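Local structure of putative methyltransferase protein (Bacteroides fragilis, 5BP9) at residues Leu167-Gly172 with Met199-Leu204; Gly225-Arg230 with Trp243-Phe248. The protein probably transfers methyl groups from S-adenosylmethionine to an unidentified substrate, and is seen here with the demethylated product S-adenosyl-L-homocysteine bound. All blocks are in the same frame, centred on the assembly; numbering follows the deposited sequence. Where two conformers were deposited one is given.

Contact 1 of 2, residues Leu167-Gly172 with Met199-Leu204. With SAH (S-adenosyl-L-homocysteine), chain D.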
loop_
_atom_site.group_PDB
_atom_site.type_symbol
_atom_site.label_atom_id
_atom_site.label_comp_id
_atom_site.label_asym_id
_atom_site.label_seq_id
_atom_site.Cartn_x
_atom_site.Cartn_y
_atom_site.Cartn_z
ATOM N N LEU A 167 1.497 -3.582 1.602
ATOM C CA LEU A 167 0.470 -4.071 2.535
ATOM C C LEU A 167 -0.663 -3.065 2.750
ATOM O O LEU A 167 -0.486 -1.883 2.525
ATOM C CB LEU A 167 1.124 -4.428 3.858
ATOM C CG LEU A 167 2.210 -5.508 3.785
ATOM C CD1 LEU A 167 2.817 -5.700 5.176
ATOM C CD2 LEU A 167 1.701 -6.821 3.229
HETATM N N MSE A 168 -1.793 -3.594 3.212
HETATM C CA MSE A 168 -3.038 -2.855 3.406
HETATM C C MSE A 168 -3.605 -2.512 2.042
HETATM O O MSE A 168 -3.673 -1.334 1.625
HETATM C CB MSE A 168 -2.850 -1.656 4.326
HETATM C CG MSE A 168 -4.152 -1.352 5.056
HETATM SE SE MSE A 168 -5.570 -0.944 3.745
HETATM C CE MSE A 168 -7.038 -0.852 5.056
ATOM N N ASN A 169 -4.067 -3.550 1.362
ATOM C CA ASN A 169 -4.376 -3.473 -0.050
ATOM C C ASN A 169 -3.202 -2.891 -0.812
ATOM O O ASN A 169 -3.277 -1.799 -1.402
ATOM C CB ASN A 169 -5.659 -2.696 -0.364
ATOM C CG ASN A 169 -6.109 -2.953 -1.774
ATOM O OD1 ASN A 169 -6.261 -4.111 -2.153
ATOM N ND2 ASN A 169 -6.277 -1.898 -2.583
ATOM N N GLY A 170 -2.106 -3.648 -0.792
ATOM C CA GLY A 170 -0.872 -3.259 -1.416
ATOM C C GLY A 170 -0.941 -3.020 -2.894
ATOM O O GLY A 170 -0.162 -2.250 -3.424
ATOM N N SER A 171 -1.906 -3.643 -3.568
ATOM C CA SER A 171 -2.117 -3.384 -4.971
ATOM C C SER A 171 -2.572 -1.950 -5.255
ATOM O O SER A 171 -2.449 -1.474 -6.371
ATOM C CB SER A 171 -3.147 -4.354 -5.523
ATOM O OG SER A 171 -4.324 -4.316 -4.769
ATOM N N GLY A 172 -3.127 -1.285 -4.251
ATOM C CA GLY A 172 -3.743 0.002 -4.431
ATOM C C GLY A 172 -2.964 1.009 -5.218
ATOM O O GLY A 172 -3.497 1.631 -6.151
HETATM N N MSE A 199 2.520 -8.906 -1.171
HETATM C CA MSE A 199 1.407 -7.980 -1.470
HETATM C C MSE A 199 0.105 -8.599 -1.074
HETATM O O MSE A 199 -0.164 -9.735 -1.436
HETATM C CB MSE A 199 1.376 -7.709 -2.991
HETATM C CG MSE A 199 0.212 -6.795 -3.444
HETATM SE SE MSE A 199 0.062 -6.742 -5.412
HETATM C CE MSE A 199 1.430 -5.384 -5.378
ATOM N N ASP A 200 -0.729 -7.842 -0.374
ATOM C CA ASP A 200 -2.084 -8.280 -0.091
ATOM C C ASP A 200 -3.078 -7.507 -0.960
ATOM O O ASP A 200 -2.842 -6.371 -1.356
ATOM C CB ASP A 200 -2.421 -8.129 1.383
ATOM C CG ASP A 200 -2.671 -6.693 1.764
ATOM O OD1 ASP A 200 -1.822 -5.837 1.487
ATOM O OD2 ASP A 200 -3.740 -6.368 2.262
ATOM N N SER A 201 -4.179 -8.167 -1.273
ATOM C CA SER A 201 -5.320 -7.500 -1.910
ATOM C C SER A 201 -6.600 -8.277 -1.612
ATOM O O SER A 201 -6.633 -9.138 -0.741
ATOM C CB SER A 201 -5.077 -7.352 -3.422
ATOM O OG SER A 201 -5.964 -6.380 -3.977
ATOM N N SER A 202 -7.636 -7.966 -2.372
ATOM C CA SER A 202 -8.990 -8.502 -2.171
ATOM C C SER A 202 -9.661 -8.687 -3.515
ATOM O O SER A 202 -9.443 -7.880 -4.417
ATOM C CB SER A 202 -9.862 -7.538 -1.337
ATOM O OG SER A 202 -9.429 -7.456 -0.015
ATOM N N ASP A 203 -10.469 -9.748 -3.650
ATOM C CA ASP A 203 -11.397 -9.885 -4.786
ATOM C C ASP A 203 -12.711 -9.207 -4.444
ATOM O O ASP A 203 -13.474 -9.724 -3.631
ATOM C CB ASP A 203 -11.640 -11.374 -5.125
ATOM C CG ASP A 203 -12.412 -11.554 -6.396
ATOM O OD1 ASP A 203 -12.842 -10.519 -6.990
ATOM O OD2 ASP A 203 -12.563 -12.740 -6.810
ATOM N N LEU A 204 -12.978 -8.057 -5.050
ATOM C CA LEU A 204 -14.205 -7.297 -4.763
ATOM C C LEU A 204 -15.425 -7.718 -5.558
ATOM O O LEU A 204 -16.439 -7.047 -5.473
ATOM C CB LEU A 204 -13.989 -5.779 -4.985
ATOM C CG LEU A 204 -12.914 -5.113 -4.117
ATOM C CD1 LEU A 204 -13.041 -3.601 -4.288
ATOM C CD2 LEU A 204 -12.986 -5.534 -2.645
HETATM N N SAH D . 0.882 0.896 4.627
HETATM C CA SAH D . 0.136 1.849 5.536
HETATM C CB SAH D . -0.710 2.897 4.796
HETATM C CG SAH D . -1.686 2.357 3.750
HETATM S SD SAH D . -2.523 3.686 2.935
HETATM C C SAH D . -0.759 1.091 6.476
HETATM O O SAH D . -0.885 -0.126 6.385
HETATM O OXT SAH D . -1.396 1.643 7.372
HETATM C "C5'" SAH D . -1.582 3.853 1.439
HETATM C "C4'" SAH D . -0.355 4.740 1.611
HETATM O "O4'" SAH D . 0.379 4.731 0.367
HETATM C "C3'" SAH D . -0.618 6.209 1.928
HETATM O "O3'" SAH D . 0.154 6.609 3.083
HETATM C "C2'" SAH D . -0.213 6.946 0.655
HETATM O "O2'" SAH D . 0.210 8.284 0.830
HETATM C "C1'" SAH D . 0.870 6.052 0.096
HETATM N N9 SAH D . 1.144 6.138 -1.346
HETATM C C8 SAH D . 0.235 6.246 -2.330
HETATM N N7 SAH D . 0.740 6.238 -3.527
HETATM C C5 SAH D . 2.096 6.089 -3.316
HETATM C C6 SAH D . 3.201 6.012 -4.176
HETATM N N6 SAH D . 3.093 6.059 -5.515
HETATM N N1 SAH D . 4.440 5.872 -3.628
HETATM C C2 SAH D . 4.549 5.832 -2.283
HETATM N N3 SAH D . 3.560 5.893 -1.374
HETATM C C4 SAH D . 2.349 6.034 -1.948
HETATM O O HOH W 1 -7.676 -5.500 0.054
#

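Contact 2 of 2, residues Gly225-Arg230 with Trp243-Phe248. With ETE (2-{2-[2-2-(methoxy-ethoxy)-ethoxy]-ethoxy}-ethanol), chain B.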
loop_
_atom_site.group_PDB
_atom_site.type_symbol
_atom_site.label_atom_id
_atom_site.label_comp_id
_atom_site.label_asym_id
_atom_site.label_seq_id
_atom_site.Cartn_x
_atom_site.Cartn_y
_atom_site.Cartn_z
ATOM N N GLY A 225 -12.296 -4.075 -9.888
ATOM C CA GLY A 225 -11.386 -3.681 -8.811
ATOM C C GLY A 225 -10.728 -2.317 -9.003
ATOM O O GLY A 225 -10.017 -1.856 -8.102
ATOM N N GLU A 226 -10.955 -1.670 -10.151
ATOM C CA GLU A 226 -10.438 -0.308 -10.400
ATOM C C GLU A 226 -11.402 0.714 -9.770
ATOM O O GLU A 226 -12.390 1.142 -10.404
ATOM C CB GLU A 226 -10.240 -0.061 -11.904
ATOM C CG GLU A 226 -9.093 -0.890 -12.488
ATOM C CD GLU A 226 -8.879 -0.703 -13.961
ATOM O OE1 GLU A 226 -9.803 -0.246 -14.668
ATOM O OE2 GLU A 226 -7.790 -1.046 -14.432
ATOM N N ILE A 227 -11.114 1.049 -8.514
ATOM C CA ILE A 227 -11.925 1.942 -7.668
ATOM C C ILE A 227 -11.237 3.310 -7.665
ATOM O O ILE A 227 -10.042 3.422 -7.892
ATOM C CB ILE A 227 -11.980 1.380 -6.200
ATOM C CG1 ILE A 227 -12.554 -0.035 -6.182
ATOM C CG2 ILE A 227 -12.800 2.252 -5.245
ATOM C CD1 ILE A 227 -13.869 -0.162 -6.897
ATOM N N ASP A 228 -11.998 4.352 -7.389
ATOM C CA ASP A 228 -11.426 5.639 -7.051
ATOM C C ASP A 228 -11.913 6.109 -5.707
ATOM O O ASP A 228 -13.032 5.802 -5.272
ATOM C CB ASP A 228 -11.716 6.682 -8.106
ATOM C CG ASP A 228 -13.186 6.918 -8.289
ATOM O OD1 ASP A 228 -13.796 7.702 -7.519
ATOM O OD2 ASP A 228 -13.736 6.267 -9.191
ATOM N N PHE A 229 -11.039 6.851 -5.058
ATOM C CA PHE A 229 -11.299 7.423 -3.747
ATOM C C PHE A 229 -10.833 8.881 -3.691
ATOM O O PHE A 229 -10.059 9.332 -4.508
ATOM C CB PHE A 229 -10.563 6.633 -2.667
ATOM C CG PHE A 229 -11.099 5.251 -2.423
ATOM C CD1 PHE A 229 -12.357 5.072 -1.865
ATOM C CD2 PHE A 229 -10.322 4.142 -2.645
ATOM C CE1 PHE A 229 -12.839 3.825 -1.568
ATOM C CE2 PHE A 229 -10.801 2.883 -2.355
ATOM C CZ PHE A 229 -12.058 2.719 -1.824
ATOM N N ARG A 230 -11.291 9.585 -2.657
ATOM C CA ARG A 230 -10.791 10.906 -2.310
ATOM C C ARG A 230 -11.038 11.070 -0.818
ATOM O O ARG A 230 -12.049 10.619 -0.317
ATOM C CB ARG A 230 -11.448 12.033 -3.143
ATOM C CG ARG A 230 -12.917 12.182 -2.958
ATOM C CD ARG A 230 -13.500 13.174 -3.950
ATOM N NE ARG A 230 -14.949 13.289 -3.793
ATOM C CZ ARG A 230 -15.864 12.453 -4.305
ATOM N NH1 ARG A 230 -15.517 11.365 -5.028
ATOM N NH2 ARG A 230 -17.158 12.709 -4.084
ATOM N N TRP A 243 -7.366 3.528 -6.998
ATOM C CA TRP A 243 -6.940 2.568 -5.981
ATOM C C TRP A 243 -7.354 1.186 -6.482
ATOM O O TRP A 243 -8.523 0.872 -6.535
ATOM C CB TRP A 243 -7.534 2.898 -4.598
ATOM C CG TRP A 243 -6.783 2.346 -3.416
ATOM C CD1 TRP A 243 -7.258 1.496 -2.445
ATOM C CD2 TRP A 243 -5.449 2.683 -3.034
ATOM N NE1 TRP A 243 -6.280 1.261 -1.512
ATOM C CE2 TRP A 243 -5.159 1.971 -1.844
ATOM C CE3 TRP A 243 -4.476 3.512 -3.574
ATOM C CZ2 TRP A 243 -3.923 2.072 -1.193
ATOM C CZ3 TRP A 243 -3.248 3.603 -2.952
ATOM C CH2 TRP A 243 -2.974 2.881 -1.770
ATOM N N LEU A 244 -6.368 0.378 -6.856
ATOM C CA LEU A 244 -6.629 -0.934 -7.431
ATOM C C LEU A 244 -6.770 -2.012 -6.371
ATOM O O LEU A 244 -5.879 -2.207 -5.523
ATOM C CB LEU A 244 -5.480 -1.328 -8.353
ATOM C CG LEU A 244 -5.565 -2.706 -9.040
ATOM C CD1 LEU A 244 -6.706 -2.781 -10.045
ATOM C CD2 LEU A 244 -4.230 -3.018 -9.703
ATOM N N TYR A 245 -7.889 -2.727 -6.426
ATOM C CA TYR A 245 -8.040 -4.035 -5.772
ATOM C C TYR A 245 -7.949 -5.079 -6.870
ATOM O O TYR A 245 -8.426 -4.848 -7.965
ATOM C CB TYR A 245 -9.398 -4.147 -5.058
ATOM C CG TYR A 245 -9.567 -3.169 -3.929
ATOM C CD1 TYR A 245 -9.879 -1.837 -4.190
ATOM C CD2 TYR A 245 -9.413 -3.562 -2.620
ATOM C CE1 TYR A 245 -10.007 -0.918 -3.167
ATOM C CE2 TYR A 245 -9.549 -2.648 -1.579
ATOM C CZ TYR A 245 -9.844 -1.325 -1.857
ATOM O OH TYR A 245 -9.973 -0.399 -0.829
ATOM N N ILE A 246 -7.301 -6.201 -6.596
ATOM C CA ILE A 246 -7.076 -7.177 -7.652
ATOM C C ILE A 246 -7.211 -8.580 -7.069
ATOM O O ILE A 246 -6.632 -8.910 -6.017
ATOM C CB ILE A 246 -5.718 -6.935 -8.352
ATOM C CG1 ILE A 246 -5.564 -7.812 -9.599
ATOM C CG2 ILE A 246 -4.545 -7.141 -7.389
ATOM C CD1 ILE A 246 -4.389 -7.425 -10.464
ATOM N N ASP A 247 -8.014 -9.397 -7.739
ATOM C CA ASP A 247 -8.131 -10.822 -7.357
ATOM C C ASP A 247 -6.880 -11.595 -7.741
ATOM O O ASP A 247 -6.135 -11.172 -8.647
ATOM C CB ASP A 247 -9.395 -11.434 -7.997
ATOM C CG ASP A 247 -9.261 -11.613 -9.475
ATOM O OD1 ASP A 247 -9.579 -10.685 -10.218
ATOM O OD2 ASP A 247 -8.765 -12.672 -9.909
ATOM N N PHE A 248 -6.646 -12.728 -7.067
ATOM C CA PHE A 248 -5.388 -13.454 -7.271
ATOM C C PHE A 248 -5.187 -13.930 -8.724
ATOM O O PHE A 248 -4.062 -13.867 -9.249
ATOM C CB PHE A 248 -5.240 -14.661 -6.317
ATOM C CG PHE A 248 -3.949 -15.414 -6.538
ATOM C CD1 PHE A 248 -2.754 -14.916 -6.034
ATOM C CD2 PHE A 248 -3.904 -16.541 -7.343
ATOM C CE1 PHE A 248 -1.560 -15.566 -6.267
ATOM C CE2 PHE A 248 -2.715 -17.186 -7.589
ATOM C CZ PHE A 248 -1.543 -16.702 -7.058
HETATM O OH2 ETE B . -2.534 9.306 -3.746
HETATM C C12 ETE B . -3.032 9.267 -2.412
HETATM C C22 ETE B . -3.278 7.804 -2.106
HETATM O OH3 ETE B . -3.674 7.629 -0.752
HETATM C C13 ETE B . -4.844 6.151 0.751
HETATM C C23 ETE B . -3.957 6.257 -0.479
HETATM O OH4 ETE B . -5.155 4.783 1.018
HETATM C C14 ETE B . -7.427 4.224 0.489
HETATM C C24 ETE B . -6.443 4.561 1.600
HETATM O OH5 ETE B . -8.765 4.298 0.977
HETATM C C15 ETE B . -10.615 2.855 1.598
HETATM C C25 ETE B . -9.140 3.182 1.796
HETATM O OH6 ETE B . -11.179 2.412 2.836
HETATM C C26 ETE B . -12.577 2.671 2.962
#

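Contact 1 of 2, residues Leu167-Gly172 with Met199-Leu204
Asp200 reaches across from strand 195-202 to take hold of the loop that leaves the neighbouring parallel strand 161-166, at the C-terminal ends of the parallel strands of the Rossmann-like sheet, where class I methyltransferases bind their cofactor. The main bonds run from loop amides to this one carboxylate. Asn169 N meets OD2 of Asp200 on the syn side at 3.0 Å, while Gly170 N approaches OD1 of Asp200 from above the carboxylate plane at 3.2 Å. With CG lodged between backbone N and carbonyl carbon (chi1 75°), the Asp200 side chain lies against the turn. Gly170 N also makes a weak bond to the backbone O of Asp200.

The second polar group joins side chains. Ser201 OG donates to Asn169 OD1 over 2.9 Å, 18° from the carbonyl plane, and Asn169 ND2 and Ser171 OG both turn to Leu244 O.

Apolar contact is slighter: the selenomethionine Met199 sets CG against one face of the Gly170-Ser171 peptide, 3.8 Å from Ser171 N. Its extended chain (chi1 178°) puts SE 4.0 Å from Ser171 CB, and the bend at chi3 turns CE toward Gly170 O. Leu167 and Met168 line the S-adenosyl-L-homocysteine pocket, Leu167 O lying 3.7 Å from the ligand N. A water bridges the strand end and the loop, donating to Asn169 OD1 and lying 2.6 Å from Ser202 OG.

Contact 2 of 2, residues Gly225-Arg230 with Trp243-Phe248
Phe229 and Trp243 meet where the two arms of an antiparallel beta hairpin, strands 226-233 and 236-244, lie side by side. Trp243 CB comes to the edge of the phenyl ring, near its plane, 3.6 Å from Phe229 CD2. The Phe229 ring and the five-membered ring of the indole lie oblique to one another, planes at 65°. Each offers a face to the bound polyether: C15 of the ligand lies over Phe229, 3.7 Å from CZ, and C23 lies 3.7 Å from Trp243 CZ3. The opposite face of Phe229 is covered by Ile227 CG2. In Trp243, CG anti to the backbone N (chi1 -157°) carries the far end of the indole off toward the ligands, where it also touches S-adenosyl-L-homocysteine, while CD1 stays near Phe229 CE2.

Tyr245 extends this cluster. Its side chain crosses that of Phe229 at about a right angle, with Phe229 CE2 in the tyrosine plane, at the edge, and Ile227 CG1 packs 3.8 Å from Tyr245 CD1. On the other face of the hairpin, Glu226 CG rests against Leu244 CD1, while the glutamate carboxylate accepts a hydrogen bond from Leu177 N and forms a salt bridge with Arg176.

Backbone bonds set this register. Ile227 and Trp243 form a hydrogen-bonded pair, with Trp243 N to Ile227 O at 2.8 Å and a longer return bond from Ile227 N to Trp243 O, 3.3 Å. Past the paired residues, Tyr245 N still reaches Gly225 O at 2.8 Å, nearly straight at 171°. Gly225 CA approaches Tyr245 O closely, with a CA-H...O contact at 3.3 Å.

Further out, strand 66-69 flanks strand 226-233 and touches Phe229 through Val68, Met180 of helix 180-190 packs on Leu244, and Asp247 caps the start of helix 248-257.

Both contacts are largely buried, their centres about 8 Å apart, but they belong to different sheets. Contact 1 lies nearer the chain centre, at the C-terminal ends of the parallel strands of the mixed sheet, and relies on polar side chains gripping a loop; contact 2 joins two strands of the separate antiparallel sheet through backbone bonds and aromatic packing. They meet directly: Ser201 OG is 2.9 Å from Ile246 N, a probable hydrogen bond, while Asn169 packs on Trp243 and Tyr245. Met168 of contact 1 and Trp243 of contact 2 both touch the cofactor product, whereas the polyether lies against Phe229 and Trp243.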